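Local coordinates for NAD(P)H dehydrogenase (quinone) (Mycobacterium tuberculosis, PDB 1XDI), which reduces quinones such as menadione with NADH or NADPH, using one bound FAD per subunit, and may help resist reactive oxygen intermediates, at residues R380-P385 with V402-R407. Numbering follows the deposited sequence.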
loop_
_atom_site.group_PDB
_atom_site.type_symbol
_atom_site.label_atom_id
_atom_site.label_comp_id
_atom_site.label_asym_id
_atom_site.label_seq_id
_atom_site.Cartn_x
_atom_site.Cartn_y
_atom_site.Cartn_z
ATOM N N ARG A 380 -16.919 0.862 -11.450
ATOM C CA ARG A 380 -17.645 -0.391 -11.655
ATOM C C ARG A 380 -18.488 -0.541 -10.389
ATOM O O ARG A 380 -18.039 -0.187 -9.322
ATOM C CB ARG A 380 -16.674 -1.565 -11.769
ATOM C CG ARG A 380 -16.826 -2.395 -13.022
ATOM C CD ARG A 380 -15.771 -3.491 -13.074
ATOM N NE ARG A 380 -14.427 -2.968 -13.273
ATOM C CZ ARG A 380 -13.385 -3.306 -12.519
ATOM N NH1 ARG A 380 -13.539 -4.148 -11.514
ATOM N NH2 ARG A 380 -12.164 -2.861 -12.788
ATOM N N THR A 381 -19.697 -1.065 -10.499
ATOM C CA THR A 381 -20.573 -1.209 -9.362
ATOM C C THR A 381 -21.271 -2.577 -9.325
ATOM O O THR A 381 -21.498 -3.194 -10.336
ATOM C CB THR A 381 -21.689 -0.172 -9.451
ATOM O OG1 THR A 381 -22.785 -0.730 -10.192
ATOM C CG2 THR A 381 -21.218 1.067 -10.189
ATOM N N ILE A 382 -21.677 -3.024 -8.149
ATOM C CA ILE A 382 -22.411 -4.275 -8.051
ATOM C C ILE A 382 -23.378 -4.203 -6.890
ATOM O O ILE A 382 -23.123 -3.528 -5.916
ATOM C CB ILE A 382 -21.451 -5.439 -7.852
ATOM C CG1 ILE A 382 -22.220 -6.731 -7.658
ATOM C CG2 ILE A 382 -20.545 -5.165 -6.669
ATOM C CD1 ILE A 382 -21.344 -7.928 -7.918
ATOM N N MET A 383 -24.521 -4.847 -7.013
ATOM C CA MET A 383 -25.452 -4.879 -5.908
ATOM C C MET A 383 -25.756 -6.331 -5.656
ATOM O O MET A 383 -26.350 -7.032 -6.459
ATOM C CB MET A 383 -26.740 -4.147 -6.187
ATOM C CG MET A 383 -27.827 -4.649 -5.291
ATOM S SD MET A 383 -29.188 -3.495 -5.186
ATOM C CE MET A 383 -30.323 -4.163 -6.350
ATOM N N LEU A 384 -25.322 -6.803 -4.518
ATOM C CA LEU A 384 -25.553 -8.190 -4.193
ATOM C C LEU A 384 -26.636 -8.382 -3.099
ATOM O O LEU A 384 -26.476 -7.953 -1.963
ATOM C CB LEU A 384 -24.219 -8.765 -3.789
ATOM C CG LEU A 384 -24.244 -10.132 -3.217
ATOM C CD1 LEU A 384 -24.925 -11.094 -4.146
ATOM C CD2 LEU A 384 -22.793 -10.512 -2.995
ATOM N N PRO A 385 -27.794 -8.940 -3.465
ATOM C CA PRO A 385 -28.830 -9.147 -2.455
ATOM C C PRO A 385 -28.203 -9.939 -1.334
ATOM O O PRO A 385 -27.211 -10.624 -1.583
ATOM C CB PRO A 385 -29.843 -9.973 -3.182
ATOM C CG PRO A 385 -29.792 -9.358 -4.550
ATOM C CD PRO A 385 -28.315 -9.183 -4.808
ATOM N N VAL A 402 -25.760 -5.757 -0.313
ATOM C CA VAL A 402 -24.470 -5.094 -0.239
ATOM C C VAL A 402 -24.123 -4.555 -1.587
ATOM O O VAL A 402 -24.175 -5.284 -2.557
ATOM C CB VAL A 402 -23.367 -6.040 0.148
ATOM C CG1 VAL A 402 -22.011 -5.336 0.050
ATOM C CG2 VAL A 402 -23.648 -6.540 1.531
ATOM N N LYS A 403 -23.786 -3.267 -1.626
ATOM C CA LYS A 403 -23.330 -2.539 -2.834
ATOM C C LYS A 403 -21.868 -2.108 -2.661
ATOM O O LYS A 403 -21.530 -1.443 -1.714
ATOM C CB LYS A 403 -24.139 -1.238 -3.091
ATOM C CG LYS A 403 -25.400 -1.349 -3.981
ATOM C CD LYS A 403 -25.939 0.061 -4.370
ATOM C CE LYS A 403 -27.344 -0.013 -5.021
ATOM N NZ LYS A 403 -28.019 1.322 -5.308
ATOM N N ILE A 404 -21.003 -2.470 -3.579
ATOM C CA ILE A 404 -19.619 -2.039 -3.496
ATOM C C ILE A 404 -19.268 -1.306 -4.808
ATOM O O ILE A 404 -19.677 -1.757 -5.877
ATOM C CB ILE A 404 -18.727 -3.278 -3.246
ATOM C CG1 ILE A 404 -18.440 -3.384 -1.745
ATOM C CG2 ILE A 404 -17.456 -3.207 -4.053
ATOM C CD1 ILE A 404 -17.870 -4.763 -1.364
ATOM N N PHE A 405 -18.564 -0.175 -4.731
ATOM C CA PHE A 405 -18.193 0.592 -5.944
ATOM C C PHE A 405 -16.695 0.676 -6.129
ATOM O O PHE A 405 -15.985 0.906 -5.162
ATOM C CB PHE A 405 -18.668 2.049 -5.912
ATOM C CG PHE A 405 -20.092 2.215 -5.608
ATOM C CD1 PHE A 405 -21.046 1.388 -6.205
ATOM C CD2 PHE A 405 -20.485 3.161 -4.677
ATOM C CE1 PHE A 405 -22.404 1.490 -5.865
ATOM C CE2 PHE A 405 -21.822 3.294 -4.316
ATOM C CZ PHE A 405 -22.792 2.453 -4.908
ATOM N N CYS A 406 -16.198 0.548 -7.348
ATOM C CA CYS A 406 -14.767 0.627 -7.498
ATOM C C CYS A 406 -14.220 1.271 -8.732
ATOM O O CYS A 406 -14.828 1.273 -9.792
ATOM C CB CYS A 406 -14.108 -0.751 -7.334
ATOM S SG CYS A 406 -14.242 -1.851 -8.757
ATOM N N ARG A 407 -13.030 1.823 -8.567
ATOM C CA ARG A 407 -12.333 2.448 -9.652
ATOM C C ARG A 407 -12.292 1.469 -10.872
ATOM O O ARG A 407 -12.102 0.260 -10.713
ATOM C CB ARG A 407 -10.949 2.780 -9.168
ATOM C CG ARG A 407 -10.406 4.026 -9.790
ATOM C CD ARG A 407 -11.166 5.235 -9.303
ATOM N NE ARG A 407 -10.724 5.629 -7.978
ATOM C CZ ARG A 407 -11.080 6.777 -7.410
ATOM N NH1 ARG A 407 -11.878 7.625 -8.067
ATOM N NH2 ARG A 407 -10.645 7.082 -6.186
#
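Arg380, Ile382 and Leu384 pair with Cys406, Ile404 and Val402 as hydrogen-bonded pairs of two antiparallel strands, whose axes come within 4.7 Å. The outer pairs bond nearly straight, with Leu384 N 2.7 Å from Val402 O at 170°. The bonds of the middle pair are longer: Ile382 N lies 3.3 Å from Ile404 O, and the return bond from Ile404 N is weak.

Thr381 and Met383 face Phe405 and Lys403 at the non-hydrogen-bonded positions. Thr381 CB meets the Phe405 ring obliquely, 3.7 Å from CD1. The Lys403 chain runs out straight, with CD anti to CA (chi2 -169°), and slants across Met383, with CE 3.9 Å from Met383 SD. Its NZ makes salt bridges to Asp222 and Asp224, which probably offset its charge.

On the other face, Cys406 SG lies over one face of the Arg380 guanidinium, 3.7 Å from NH1, and Arg407 O lies over the same face. Arg380 NH2 is hydrogen-bonded to Arg408 O. Ile382 CG2 touches the Ile404 backbone, 3.6 Å from O.

The pair belongs to the antiparallel sheet of the dimerisation domain. Strand 379-385 is outermost within the chain, and 401-407 also makes backbone hydrogen bonds to strand 413-420. Helix 369-374 packs against Thr381 and Phe405; helix 454-464 packs against Arg380, Ile404 and Cys406 on the other face.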